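Local atomic coordinates of amoebiasin-2 (PDB entry 3M86), a protein that inhibits cysteine proteases of Entamoeba histolytica, CP1, CP2 and more weakly CP5, by blocking their substrate-binding site with a wedge of three loops. Residues A[9-14]-A[29-34]; A[13-18]-A[103-108]; A[18-23]-A[76-81]; A[52-57]-A[72-77]. All coordinates share one frame; numbering follows the deposited sequence.

Contact 1: A[9-14]-A[29-34]; sequences LTEKED and QLRTNP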
loop_
_atom_site.group_PDB
_atom_site.type_symbol
_atom_site.label_atom_id
_atom_site.label_comp_id
_atom_site.label_asym_id
_atom_site.label_seq_id
_atom_site.Cartn_x
_atom_site.Cartn_y
_atom_site.Cartn_z
ATOM N N LEU A 9 -5.849 -3.899 1.433
ATOM C CA LEU A 9 -4.718 -4.823 1.409
ATOM C C LEU A 9 -3.779 -4.465 2.545
ATOM O O LEU A 9 -3.503 -3.289 2.777
ATOM C CB LEU A 9 -3.977 -4.729 0.088
ATOM C CG LEU A 9 -4.759 -5.185 -1.141
ATOM C CD1 LEU A 9 -3.990 -4.901 -2.404
ATOM C CD2 LEU A 9 -5.072 -6.682 -1.017
ATOM N N THR A 10 -3.305 -5.488 3.258
ATOM C CA THR A 10 -2.347 -5.288 4.337
ATOM C C THR A 10 -1.128 -6.181 4.138
ATOM O O THR A 10 -1.013 -6.873 3.132
ATOM C CB THR A 10 -2.968 -5.611 5.710
ATOM O OG1 THR A 10 -3.080 -7.034 5.868
ATOM C CG2 THR A 10 -4.336 -4.958 5.848
ATOM N N GLU A 11 -0.222 -6.175 5.105
ATOM C CA GLU A 11 0.960 -7.027 5.043
ATOM C C GLU A 11 0.553 -8.484 4.876
ATOM O O GLU A 11 1.275 -9.282 4.277
ATOM C CB GLU A 11 1.775 -6.888 6.337
ATOM C CG GLU A 11 2.441 -5.523 6.544
ATOM C CD GLU A 11 1.566 -4.506 7.266
ATOM O OE1 GLU A 11 2.143 -3.551 7.840
ATOM O OE2 GLU A 11 0.318 -4.641 7.236
ATOM N N LYS A 12 -0.603 -8.829 5.421
ATOM C CA LYS A 12 -1.037 -10.223 5.443
ATOM C C LYS A 12 -1.433 -10.757 4.067
ATOM O O LYS A 12 -1.499 -11.979 3.873
ATOM C CB LYS A 12 -2.152 -10.411 6.468
ATOM C CG LYS A 12 -1.700 -10.046 7.888
ATOM C CD LYS A 12 -2.642 -10.588 8.949
ATOM C CE LYS A 12 -2.626 -12.100 8.962
ATOM N NZ LYS A 12 -3.541 -12.648 9.996
ATOM N N GLU A 13 -1.691 -9.853 3.124
ATOM C CA GLU A 13 -2.113 -10.216 1.766
ATOM C C GLU A 13 -0.962 -10.253 0.765
ATOM O O GLU A 13 -1.171 -10.257 -0.437
ATOM C CB GLU A 13 -3.218 -9.279 1.267
ATOM C CG GLU A 13 -4.568 -9.549 1.903
ATOM C CD GLU A 13 -4.608 -9.182 3.372
ATOM O OE1 GLU A 13 -4.293 -8.018 3.703
ATOM O OE2 GLU A 13 -4.968 -10.047 4.200
ATOM N N ASP A 14 0.264 -10.294 1.272
ATOM C CA ASP A 14 1.428 -10.460 0.408
ATOM C C ASP A 14 1.188 -11.613 -0.572
ATOM O O ASP A 14 0.761 -12.697 -0.178
ATOM C CB ASP A 14 2.662 -10.754 1.257
ATOM C CG ASP A 14 3.952 -10.694 0.463
ATOM O OD1 ASP A 14 4.967 -11.268 0.921
ATOM O OD2 ASP A 14 3.955 -10.082 -0.618
ATOM N N GLN A 29 -3.069 -0.605 3.476
ATOM C CA GLN A 29 -2.975 -0.097 4.840
ATOM C C GLN A 29 -1.908 -0.898 5.572
ATOM O O GLN A 29 -2.080 -2.098 5.802
ATOM C CB GLN A 29 -4.324 -0.229 5.549
ATOM C CG GLN A 29 -5.388 0.694 4.949
ATOM C CD GLN A 29 -6.690 0.694 5.740
ATOM O OE1 GLN A 29 -6.939 -0.195 6.554
ATOM N NE2 GLN A 29 -7.529 1.697 5.495
ATOM N N LEU A 30 -0.802 -0.229 5.888
ATOM C CA LEU A 30 0.381 -0.897 6.426
ATOM C C LEU A 30 0.825 -0.198 7.693
ATOM O O LEU A 30 0.613 0.997 7.856
ATOM C CB LEU A 30 1.525 -0.834 5.404
ATOM C CG LEU A 30 1.173 -1.360 4.009
ATOM C CD1 LEU A 30 2.337 -1.108 3.056
ATOM C CD2 LEU A 30 0.827 -2.849 4.069
ATOM N N ARG A 31 1.465 -0.931 8.594
ATOM C CA ARG A 31 2.056 -0.278 9.753
ATOM C C ARG A 31 3.471 0.182 9.416
ATOM O O ARG A 31 4.176 -0.412 8.600
ATOM C CB ARG A 31 2.065 -1.179 10.997
ATOM C CG ARG A 31 0.672 -1.582 11.527
ATOM C CD ARG A 31 -0.351 -0.452 11.482
ATOM N NE ARG A 31 -1.597 -0.798 12.176
ATOM C CZ ARG A 31 -2.730 -1.175 11.583
ATOM N NH1 ARG A 31 -2.816 -1.268 10.259
ATOM N NH2 ARG A 31 -3.793 -1.453 12.324
ATOM N N THR A 32 3.890 1.244 10.077
ATOM C CA THR A 32 5.176 1.851 9.784
ATOM C C THR A 32 5.694 2.563 11.026
ATOM O O THR A 32 4.920 2.887 11.924
ATOM C CB THR A 32 5.062 2.810 8.562
ATOM O OG1 THR A 32 6.350 3.347 8.253
ATOM C CG2 THR A 32 4.101 3.958 8.861
ATOM N N ASN A 33 7.009 2.759 11.105
ATOM C CA ASN A 33 7.620 3.435 12.258
ATOM C C ASN A 33 8.564 4.514 11.791
ATOM O O ASN A 33 9.762 4.289 11.663
ATOM C CB ASN A 33 8.392 2.427 13.102
ATOM C CG ASN A 33 9.050 3.057 14.305
ATOM O OD1 ASN A 33 8.797 4.216 14.629
ATOM N ND2 ASN A 33 9.908 2.290 14.981
ATOM N N PRO A 34 8.018 5.709 11.533
ATOM C CA PRO A 34 8.782 6.804 10.925
ATOM C C PRO A 34 9.962 7.244 11.778
ATOM O O PRO A 34 10.918 7.802 11.244
ATOM C CB PRO A 34 7.763 7.950 10.848
ATOM C CG PRO A 34 6.444 7.336 10.987
ATOM C CD PRO A 34 6.611 6.067 11.772
HETATM O O HOH W 1 -1.661 -3.130 8.357
HETATM O O HOH W 2 4.531 -3.087 9.156
#
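Glu11 reaches across to strand 25-32 with its carboxylate, and OE1 accepts the backbone N-H of Arg31 at 2.8 Å, on its syn side and 16° out of the carboxylate plane. A bend at chi2 (89°) turns CD off the line of the chain, and the side chain crosses Leu30 obliquely, with OE2 3.7 Å from Leu30 CD2. That methyl lies over one face of the carboxylate, while the Arg31 N-H and two waters meet its oxygens. One water donates to Glu11 OE2 and Gln29 O, the other to Glu11 OE1 and Arg31 O.

Strand 6-9, an outermost strand of its sheet, runs parallel to strand 25-32, and its last residue still pairs in the regular way, Gln29 N donating to Leu9 O at 2.8 Å. Beyond Leu9 the backbone leaves the sheet, and the Glu11 carboxylate takes up the N-H of Arg31, two residues after Gln29. The departure is shaped by an ST turn, in which Thr10 OG1 accepts from Lys12 N at 3.1 Å. Glu13 OE1 receives both Thr10 N and Thr10 OG1, the hydroxyl donating at 2.7 Å. On strand 25-32, the amide NE2 of Gln29 turns to Glu73 of the adjoining strand.

Contact 2: A[13-18]-A[103-108]; sequences EDHATL and SLTYSV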
loop_
_atom_site.group_PDB
_atom_site.type_symbol
_atom_site.label_atom_id
_atom_site.label_comp_id
_atom_site.label_asym_id
_atom_site.label_seq_id
_atom_site.Cartn_x
_atom_site.Cartn_y
_atom_site.Cartn_z
ATOM N N GLU A 13 -1.691 -9.853 3.124
ATOM C CA GLU A 13 -2.113 -10.216 1.766
ATOM C C GLU A 13 -0.962 -10.253 0.765
ATOM O O GLU A 13 -1.171 -10.257 -0.437
ATOM C CB GLU A 13 -3.218 -9.279 1.267
ATOM C CG GLU A 13 -4.568 -9.549 1.903
ATOM C CD GLU A 13 -4.608 -9.182 3.372
ATOM O OE1 GLU A 13 -4.293 -8.018 3.703
ATOM O OE2 GLU A 13 -4.968 -10.047 4.200
ATOM N N ASP A 14 0.264 -10.294 1.272
ATOM C CA ASP A 14 1.428 -10.460 0.408
ATOM C C ASP A 14 1.188 -11.613 -0.572
ATOM O O ASP A 14 0.761 -12.697 -0.178
ATOM C CB ASP A 14 2.662 -10.754 1.257
ATOM C CG ASP A 14 3.952 -10.694 0.463
ATOM O OD1 ASP A 14 4.967 -11.268 0.921
ATOM O OD2 ASP A 14 3.955 -10.082 -0.618
ATOM N N HIS A 15 1.472 -11.352 -1.845
ATOM C CA HIS A 15 1.338 -12.328 -2.931
ATOM C C HIS A 15 -0.099 -12.638 -3.354
ATOM O O HIS A 15 -0.330 -13.542 -4.164
ATOM C CB HIS A 15 2.102 -13.625 -2.622
ATOM C CG HIS A 15 3.578 -13.427 -2.484
ATOM N ND1 HIS A 15 4.353 -12.901 -3.496
ATOM C CD2 HIS A 15 4.421 -13.678 -1.455
ATOM C CE1 HIS A 15 5.610 -12.833 -3.093
ATOM N NE2 HIS A 15 5.679 -13.300 -1.860
ATOM N N ALA A 16 -1.061 -11.891 -2.817
ATOM C CA ALA A 16 -2.461 -12.073 -3.196
ATOM C C ALA A 16 -2.699 -11.620 -4.625
ATOM O O ALA A 16 -1.971 -10.771 -5.142
ATOM C CB ALA A 16 -3.371 -11.296 -2.261
ATOM N N THR A 17 -3.713 -12.207 -5.260
ATOM C CA THR A 17 -4.242 -11.676 -6.516
ATOM C C THR A 17 -5.652 -11.163 -6.280
ATOM O O THR A 17 -6.510 -11.880 -5.757
ATOM C CB THR A 17 -4.261 -12.718 -7.640
ATOM O OG1 THR A 17 -2.920 -13.102 -7.959
ATOM C CG2 THR A 17 -4.923 -12.130 -8.892
ATOM N N LEU A 18 -5.875 -9.907 -6.657
ATOM C CA LEU A 18 -7.137 -9.232 -6.442
ATOM C C LEU A 18 -7.777 -8.955 -7.791
ATOM O O LEU A 18 -7.134 -8.398 -8.675
ATOM C CB LEU A 18 -6.862 -7.900 -5.744
ATOM C CG LEU A 18 -7.951 -7.174 -4.969
ATOM C CD1 LEU A 18 -8.518 -8.072 -3.881
ATOM C CD2 LEU A 18 -7.358 -5.904 -4.379
ATOM N N SER A 103 9.307 -6.889 1.922
ATOM C CA SER A 103 8.764 -6.567 0.615
ATOM C C SER A 103 7.365 -7.136 0.522
ATOM O O SER A 103 7.077 -8.183 1.100
ATOM C CB SER A 103 9.645 -7.158 -0.493
ATOM O OG SER A 103 10.950 -6.606 -0.439
ATOM N N LEU A 104 6.490 -6.442 -0.199
ATOM C CA LEU A 104 5.144 -6.940 -0.447
ATOM C C LEU A 104 4.876 -6.887 -1.943
ATOM O O LEU A 104 5.336 -5.973 -2.627
ATOM C CB LEU A 104 4.107 -6.096 0.288
ATOM C CG LEU A 104 4.243 -5.988 1.809
ATOM C CD1 LEU A 104 3.314 -4.892 2.341
ATOM C CD2 LEU A 104 3.968 -7.327 2.497
ATOM N N THR A 105 4.148 -7.876 -2.446
ATOM C CA THR A 105 3.781 -7.912 -3.853
ATOM C C THR A 105 2.299 -8.230 -3.965
ATOM O O THR A 105 1.802 -9.144 -3.306
ATOM C CB THR A 105 4.586 -8.986 -4.620
ATOM O OG1 THR A 105 5.992 -8.738 -4.463
ATOM C CG2 THR A 105 4.235 -8.955 -6.096
ATOM N N TYR A 106 1.583 -7.463 -4.779
ATOM C CA TYR A 106 0.188 -7.759 -5.051
ATOM C C TYR A 106 -0.060 -7.777 -6.565
ATOM O O TYR A 106 0.479 -6.960 -7.298
ATOM C CB TYR A 106 -0.737 -6.707 -4.443
ATOM C CG TYR A 106 -0.526 -6.368 -2.987
ATOM C CD1 TYR A 106 -0.775 -7.298 -1.986
ATOM C CD2 TYR A 106 -0.138 -5.090 -2.616
ATOM C CE1 TYR A 106 -0.607 -6.969 -0.643
ATOM C CE2 TYR A 106 0.036 -4.756 -1.281
ATOM C CZ TYR A 106 -0.209 -5.689 -0.309
ATOM O OH TYR A 106 -0.056 -5.348 1.009
ATOM N N SER A 107 -0.886 -8.708 -7.019
ATOM C CA SER A 107 -1.304 -8.752 -8.409
ATOM C C SER A 107 -2.739 -8.257 -8.468
ATOM O O SER A 107 -3.599 -8.746 -7.742
ATOM C CB SER A 107 -1.227 -10.183 -8.936
ATOM O OG SER A 107 0.098 -10.668 -8.860
ATOM N N VAL A 108 -3.001 -7.270 -9.314
ATOM C CA VAL A 108 -4.335 -6.709 -9.388
ATOM C C VAL A 108 -4.846 -6.735 -10.821
ATOM O O VAL A 108 -4.230 -6.166 -11.720
ATOM C CB VAL A 108 -4.392 -5.276 -8.842
ATOM C CG1 VAL A 108 -5.813 -4.713 -9.013
ATOM C CG2 VAL A 108 -3.942 -5.240 -7.376
HETATM O O HOH W 3 6.772 -9.817 -1.883
HETATM O O HOH W 4 7.570 -11.154 0.457
HETATM O O HOH W 5 5.841 -10.472 3.161
HETATM O O HOH W 6 0.927 -11.304 -6.405
#
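Segments 13-18 and 103-108 pair in parallel, Thr17 beside Ser107 and Leu18 beside Val108, with Ser107 N donating to Ala16 O at 3.0 Å (178° at the hydrogen) and Leu18 N to Ser107 O. Ahead of these bridges a type II turn from Glu13 to Ala16 lifts the chain, yet His15 N still reaches Thr105 O at 2.7 Å.

Asp14 supplies the next link from its side chain. With CG anti to the backbone N (chi1 -170°), OD2 accepts Thr105 N at 2.9 Å, while CB and CG pack against Leu104 CD2. OD2 also lies over the centre of the His15 ring, 3.7 Å above its plane. Waters donate to both carboxylate oxygens of Asp14, and one of them also lies 2.9 Å from Thr105 OG1. The Tyr106 ring turns its CE1 edge to Glu13 O, 3.3 Å away and near the ring plane, and its hydroxyl bonds to Thr10 O. Farther along, Thr17 OG1 sits 3.5 Å from Ser107 CB on one face of the sheet, whereas Leu18 and Val108 share the other, which faces strands 6-9 and 25-32 of the opposing sheet, with Val108 buried.

A parallel edge strand added beside the C-terminal strand of an otherwise antiparallel sheet fits the immunoglobulin-like beta-sandwich of the chagasin family I42 inhibitors.

Contact 3: A[18-23]-A[76-81]; sequences LHISFN and LKPLKV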
loop_
_atom_site.group_PDB
_atom_site.type_symbol
_atom_site.label_atom_id
_atom_site.label_comp_id
_atom_site.label_asym_id
_atom_site.label_seq_id
_atom_site.Cartn_x
_atom_site.Cartn_y
_atom_site.Cartn_z
ATOM N N LEU A 18 -5.875 -9.907 -6.657
ATOM C CA LEU A 18 -7.137 -9.232 -6.442
ATOM C C LEU A 18 -7.777 -8.955 -7.791
ATOM O O LEU A 18 -7.134 -8.398 -8.675
ATOM C CB LEU A 18 -6.862 -7.900 -5.744
ATOM C CG LEU A 18 -7.951 -7.174 -4.969
ATOM C CD1 LEU A 18 -8.518 -8.072 -3.881
ATOM C CD2 LEU A 18 -7.358 -5.904 -4.379
ATOM N N HIS A 19 -9.038 -9.328 -7.944
ATOM C CA HIS A 19 -9.796 -8.947 -9.120
ATOM C C HIS A 19 -10.759 -7.839 -8.718
ATOM O O HIS A 19 -11.602 -8.027 -7.841
ATOM C CB HIS A 19 -10.537 -10.148 -9.712
ATOM C CG HIS A 19 -9.628 -11.158 -10.344
ATOM N ND1 HIS A 19 -9.521 -11.317 -11.708
ATOM C CD2 HIS A 19 -8.766 -12.047 -9.795
ATOM C CE1 HIS A 19 -8.641 -12.265 -11.973
ATOM N NE2 HIS A 19 -8.167 -12.724 -10.829
ATOM N N ILE A 20 -10.608 -6.677 -9.345
ATOM C CA ILE A 20 -11.442 -5.525 -9.032
ATOM C C ILE A 20 -12.102 -4.975 -10.285
ATOM O O ILE A 20 -11.723 -5.322 -11.404
ATOM C CB ILE A 20 -10.638 -4.406 -8.343
ATOM C CG1 ILE A 20 -9.706 -3.706 -9.334
ATOM C CG2 ILE A 20 -9.822 -4.980 -7.209
ATOM C CD1 ILE A 20 -9.089 -2.411 -8.779
ATOM N N SER A 21 -13.119 -4.141 -10.097
ATOM C CA SER A 21 -13.799 -3.505 -11.218
ATOM C C SER A 21 -13.185 -2.132 -11.500
ATOM O O SER A 21 -12.495 -1.558 -10.655
ATOM C CB SER A 21 -15.299 -3.382 -10.942
ATOM O OG SER A 21 -15.879 -4.656 -10.703
ATOM N N PHE A 22 -13.443 -1.618 -12.701
ATOM C CA PHE A 22 -12.888 -0.347 -13.165
ATOM C C PHE A 22 -13.135 0.805 -12.199
ATOM O O PHE A 22 -12.271 1.667 -12.021
ATOM C CB PHE A 22 -13.525 -0.026 -14.521
ATOM C CG PHE A 22 -12.743 0.939 -15.385
ATOM C CD1 PHE A 22 -11.576 1.550 -14.958
ATOM C CD2 PHE A 22 -13.204 1.220 -16.660
ATOM C CE1 PHE A 22 -10.886 2.425 -15.809
ATOM C CE2 PHE A 22 -12.524 2.083 -17.498
ATOM C CZ PHE A 22 -11.372 2.689 -17.075
ATOM N N ASN A 23 -14.299 0.827 -11.557
ATOM C CA ASN A 23 -14.617 1.949 -10.681
ATOM C C ASN A 23 -14.352 1.668 -9.209
ATOM O O ASN A 23 -14.805 2.407 -8.338
ATOM C CB ASN A 23 -16.061 2.406 -10.877
ATOM C CG ASN A 23 -17.053 1.286 -10.696
ATOM O OD1 ASN A 23 -16.677 0.118 -10.601
ATOM N ND2 ASN A 23 -18.338 1.635 -10.648
ATOM N N LEU A 76 -5.346 3.716 -4.357
ATOM C CA LEU A 76 -5.127 3.737 -5.801
ATOM C C LEU A 76 -6.432 3.560 -6.556
ATOM O O LEU A 76 -7.248 2.696 -6.218
ATOM C CB LEU A 76 -4.201 2.597 -6.227
ATOM C CG LEU A 76 -2.810 2.600 -5.597
ATOM C CD1 LEU A 76 -2.077 1.315 -5.963
ATOM C CD2 LEU A 76 -2.060 3.829 -6.079
ATOM N N LYS A 77 -6.620 4.373 -7.579
ATOM C CA LYS A 77 -7.836 4.280 -8.370
ATOM C C LYS A 77 -7.453 3.881 -9.781
ATOM O O LYS A 77 -6.581 4.489 -10.375
ATOM C CB LYS A 77 -8.540 5.636 -8.396
ATOM C CG LYS A 77 -9.863 5.617 -9.160
ATOM C CD LYS A 77 -10.566 6.964 -9.070
ATOM C CE LYS A 77 -11.875 6.954 -9.845
ATOM N NZ LYS A 77 -12.596 8.253 -9.727
ATOM N N PRO A 78 -8.108 2.861 -10.338
ATOM C CA PRO A 78 -7.765 2.486 -11.715
ATOM C C PRO A 78 -7.954 3.628 -12.717
ATOM O O PRO A 78 -8.958 4.345 -12.671
ATOM C CB PRO A 78 -8.777 1.381 -12.035
ATOM C CG PRO A 78 -9.137 0.811 -10.721
ATOM C CD PRO A 78 -9.107 1.953 -9.741
ATOM N N LEU A 79 -6.974 3.794 -13.604
ATOM C CA LEU A 79 -7.114 4.698 -14.739
ATOM C C LEU A 79 -7.547 3.938 -15.977
ATOM O O LEU A 79 -8.209 4.497 -16.860
ATOM C CB LEU A 79 -5.783 5.404 -15.022
ATOM C CG LEU A 79 -5.444 6.506 -14.020
ATOM C CD1 LEU A 79 -4.008 6.984 -14.213
ATOM C CD2 LEU A 79 -6.426 7.656 -14.168
ATOM N N LYS A 80 -7.145 2.670 -16.048
ATOM C CA LYS A 80 -7.415 1.831 -17.215
ATOM C C LYS A 80 -7.700 0.409 -16.766
ATOM O O LYS A 80 -7.297 0.000 -15.666
ATOM C CB LYS A 80 -6.205 1.809 -18.160
ATOM C CG LYS A 80 -5.679 3.185 -18.614
ATOM C CD LYS A 80 -4.589 3.022 -19.667
ATOM C CE LYS A 80 -3.801 4.322 -19.867
ATOM N NZ LYS A 80 -2.870 4.239 -21.033
ATOM N N VAL A 81 -8.387 -0.354 -17.604
ATOM C CA VAL A 81 -8.539 -1.778 -17.315
ATOM C C VAL A 81 -7.227 -2.461 -17.700
ATOM O O VAL A 81 -6.437 -1.919 -18.486
ATOM C CB VAL A 81 -9.712 -2.420 -18.066
ATOM C CG1 VAL A 81 -11.040 -1.862 -17.578
ATOM C CG2 VAL A 81 -9.573 -2.216 -19.567
#
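The Phe22 ring fits into the bend that the chain makes from Pro78 to Val81. Val81 CG1 is the bump over one ring face, 4.0 Å from the centroid and 18° off the normal, a CH-pi contact displaced toward the rim where CG and CD2 lie. Along the ring edge, near its plane, come Pro78 CB and Leu79 O, the latter 3.5 Å from Phe22 CE1. Chi1 of Phe22 (-158°) sets CG anti to the backbone N, within 3.9 Å of Val81 CG1; the side chain slides past Pro78 in the opposite direction, while Val81 crosses it at about a right angle.

The pyrrolidine ring of Pro78 is the second bump. Its CG meets both Phe22 O, at 3.5 Å, and Ile20 CD1, at 3.8 Å, the isoleucine and proline meeting tip to tip. Ile110 of strand 102-110 touches both Ile20 and Pro78, which ties this end of the two sheets together.

Cohesion here rests mainly on apolar packing, with carbonyl oxygens set against carbon, and without a directional hydrogen bond between the segments.

Contact 4: A[52-57]-A[72-77]; sequences SQDTIK and REIQLK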
loop_
_atom_site.group_PDB
_atom_site.type_symbol
_atom_site.label_atom_id
_atom_site.label_comp_id
_atom_site.label_asym_id
_atom_site.label_seq_id
_atom_site.Cartn_x
_atom_site.Cartn_y
_atom_site.Cartn_z
ATOM N N SER A 52 -4.850 8.281 -5.459
ATOM C CA SER A 52 -5.985 9.084 -5.055
ATOM C C SER A 52 -5.703 9.735 -3.699
ATOM O O SER A 52 -6.111 10.860 -3.437
ATOM C CB SER A 52 -7.271 8.249 -5.019
ATOM O OG SER A 52 -7.091 7.047 -4.305
ATOM N N GLN A 53 -4.982 9.029 -2.844
ATOM C CA GLN A 53 -4.649 9.581 -1.538
ATOM C C GLN A 53 -3.477 8.804 -0.940
ATOM O O GLN A 53 -3.362 7.591 -1.125
ATOM C CB GLN A 53 -5.875 9.551 -0.611
ATOM C CG GLN A 53 -5.645 10.206 0.748
ATOM C CD GLN A 53 -6.904 10.294 1.593
ATOM O OE1 GLN A 53 -8.005 10.445 1.068
ATOM N NE2 GLN A 53 -6.740 10.204 2.907
ATOM N N ASP A 54 -2.584 9.515 -0.265
ATOM C CA ASP A 54 -1.496 8.883 0.454
ATOM C C ASP A 54 -1.424 9.570 1.811
ATOM O O ASP A 54 -1.364 10.804 1.898
ATOM C CB ASP A 54 -0.185 9.064 -0.316
ATOM C CG ASP A 54 0.925 8.195 0.221
ATOM O OD1 ASP A 54 2.027 8.197 -0.382
ATOM O OD2 ASP A 54 0.686 7.507 1.239
ATOM N N THR A 55 -1.469 8.767 2.869
ATOM C CA THR A 55 -1.524 9.275 4.235
ATOM C C THR A 55 -0.596 8.511 5.150
ATOM O O THR A 55 -0.422 7.287 5.012
ATOM C CB THR A 55 -2.942 9.086 4.796
ATOM O OG1 THR A 55 -3.869 9.840 4.007
ATOM C CG2 THR A 55 -3.029 9.539 6.243
ATOM N N ILE A 56 -0.007 9.222 6.102
ATOM C CA ILE A 56 0.611 8.568 7.257
ATOM C C ILE A 56 -0.029 9.174 8.494
ATOM O O ILE A 56 -0.189 10.389 8.595
ATOM C CB ILE A 56 2.152 8.700 7.283
ATOM C CG1 ILE A 56 2.728 7.950 8.484
ATOM C CG2 ILE A 56 2.575 10.175 7.278
ATOM C CD1 ILE A 56 4.209 7.732 8.388
ATOM N N LYS A 57 -0.452 8.315 9.409
ATOM C CA LYS A 57 -1.210 8.744 10.580
ATOM C C LYS A 57 -0.648 8.075 11.814
ATOM O O LYS A 57 -0.315 6.889 11.798
ATOM C CB LYS A 57 -2.686 8.371 10.393
ATOM C CG LYS A 57 -3.579 8.653 11.585
ATOM C CD LYS A 57 -5.043 8.415 11.229
ATOM C CE LYS A 57 -5.288 6.968 10.817
ATOM N NZ LYS A 57 -6.736 6.695 10.585
ATOM N N ARG A 72 0.397 3.700 7.412
ATOM C CA ARG A 72 0.538 4.230 6.055
ATOM C C ARG A 72 -0.629 3.740 5.229
ATOM O O ARG A 72 -0.914 2.551 5.204
ATOM C CB ARG A 72 1.839 3.736 5.435
ATOM C CG ARG A 72 2.046 4.174 3.990
ATOM C CD ARG A 72 2.420 5.640 3.892
ATOM N NE ARG A 72 2.685 6.068 2.508
ATOM C CZ ARG A 72 3.836 5.878 1.863
ATOM N NH1 ARG A 72 4.855 5.264 2.466
ATOM N NH2 ARG A 72 3.971 6.304 0.606
ATOM N N GLU A 73 -1.325 4.647 4.563
ATOM C CA GLU A 73 -2.448 4.224 3.759
ATOM C C GLU A 73 -2.305 4.837 2.385
ATOM O O GLU A 73 -2.216 6.056 2.247
ATOM C CB GLU A 73 -3.773 4.653 4.376
ATOM C CG GLU A 73 -4.922 4.252 3.478
ATOM C CD GLU A 73 -6.227 4.888 3.866
ATOM O OE1 GLU A 73 -6.414 6.091 3.572
ATOM O OE2 GLU A 73 -7.068 4.182 4.455
ATOM N N ILE A 74 -2.261 3.978 1.375
ATOM C CA ILE A 74 -2.100 4.424 0.001
ATOM C C ILE A 74 -3.337 3.979 -0.755
ATOM O O ILE A 74 -3.660 2.795 -0.776
ATOM C CB ILE A 74 -0.867 3.786 -0.661
ATOM C CG1 ILE A 74 0.404 4.190 0.097
ATOM C CG2 ILE A 74 -0.775 4.218 -2.115
ATOM C CD1 ILE A 74 1.598 3.297 -0.177
ATOM N N GLN A 75 -4.046 4.930 -1.350
ATOM C CA GLN A 75 -5.248 4.585 -2.096
ATOM C C GLN A 75 -5.004 4.749 -3.584
ATOM O O GLN A 75 -4.516 5.799 -4.025
ATOM C CB GLN A 75 -6.416 5.463 -1.671
ATOM C CG GLN A 75 -6.721 5.408 -0.191
ATOM C CD GLN A 75 -7.937 6.249 0.146
ATOM O OE1 GLN A 75 -8.816 6.449 -0.696
ATOM N NE2 GLN A 75 -7.991 6.751 1.364
ATOM N N LEU A 76 -5.346 3.716 -4.357
ATOM C CA LEU A 76 -5.127 3.737 -5.801
ATOM C C LEU A 76 -6.432 3.560 -6.556
ATOM O O LEU A 76 -7.248 2.696 -6.218
ATOM C CB LEU A 76 -4.201 2.597 -6.227
ATOM C CG LEU A 76 -2.810 2.600 -5.597
ATOM C CD1 LEU A 76 -2.077 1.315 -5.963
ATOM C CD2 LEU A 76 -2.060 3.829 -6.079
ATOM N N LYS A 77 -6.620 4.373 -7.579
ATOM C CA LYS A 77 -7.836 4.280 -8.370
ATOM C C LYS A 77 -7.453 3.881 -9.781
ATOM O O LYS A 77 -6.581 4.489 -10.375
ATOM C CB LYS A 77 -8.540 5.636 -8.396
ATOM C CG LYS A 77 -9.863 5.617 -9.160
ATOM C CD LYS A 77 -10.566 6.964 -9.070
ATOM C CE LYS A 77 -11.875 6.954 -9.845
ATOM N NZ LYS A 77 -12.596 8.253 -9.727
HETATM O O HOH W 7 -10.311 8.348 2.529
#
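Asp54 and Arg72 meet side-on, each carboxylate oxygen taking one guanidinium nitrogen through its syn lone pair: NE to OD2 at 2.8 Å and NH2 to OD1 at 2.9 Å. The planes are 16° apart, a nearly flat, two-point salt bridge. Arg72, bent at chi2 (74°), turns CD toward strand 49-58, and Ile74 CD1 packs 3.7 Å above one guanidinium face. Beneath, the axes of the two segments approach to 4.7 Å, antiparallel at 173°. Glu73 and Thr55 exchange two backbone bonds; Gln75 N donates to Gln53 O at 2.8 Å. A classic beta bulge sets Ser52 and Gln53 against Gln75: Ser52 N donates to Gln75 O at 2.9 Å, Gln53 N weakly at 3.5 Å.

The other face, carrying Gln53, Thr55, Glu73 and Gln75, is polar and looser. Gln53 and Gln75 lie alongside, but Gln75 NE2 stays 3.7 Å from Gln53 OE1. Each amide bonds within its own strand, Gln53 NE2 to Thr55 OG1 and Gln75 NE2 to Glu73 OE1 from above the carboxylate plane. Glu73 OE2 takes Gln29 NE2.

Strand 49-58 is outermost in its sheet; strand 70-78 runs between it and strand 25-32, and Ile74 reaches Leu88 of the opposing sheet.

How the contacts relate
Contacts 1 and 4 belong to one sheet and meet through its inner strands, Leu30 O to Arg72 N being a probable hydrogen bond. Contact 2 builds the edge of the other sheet, and contact 3 joins the two sheets at one end. Contacts 1 and 2 share Glu13 and Asp14, and in each an acidic side chain accepts a strand N-H, beyond the last regular pair in contact 1 and before the first in contact 2. Contact 2 shares Leu18 with contact 3, whose apolar packing has no such bonds; contacts 3 and 4 both use strand 70-78. Contacts 1, 2 and 3 are partly buried; contact 4 is a surface contact, marked by its salt bridge and amides.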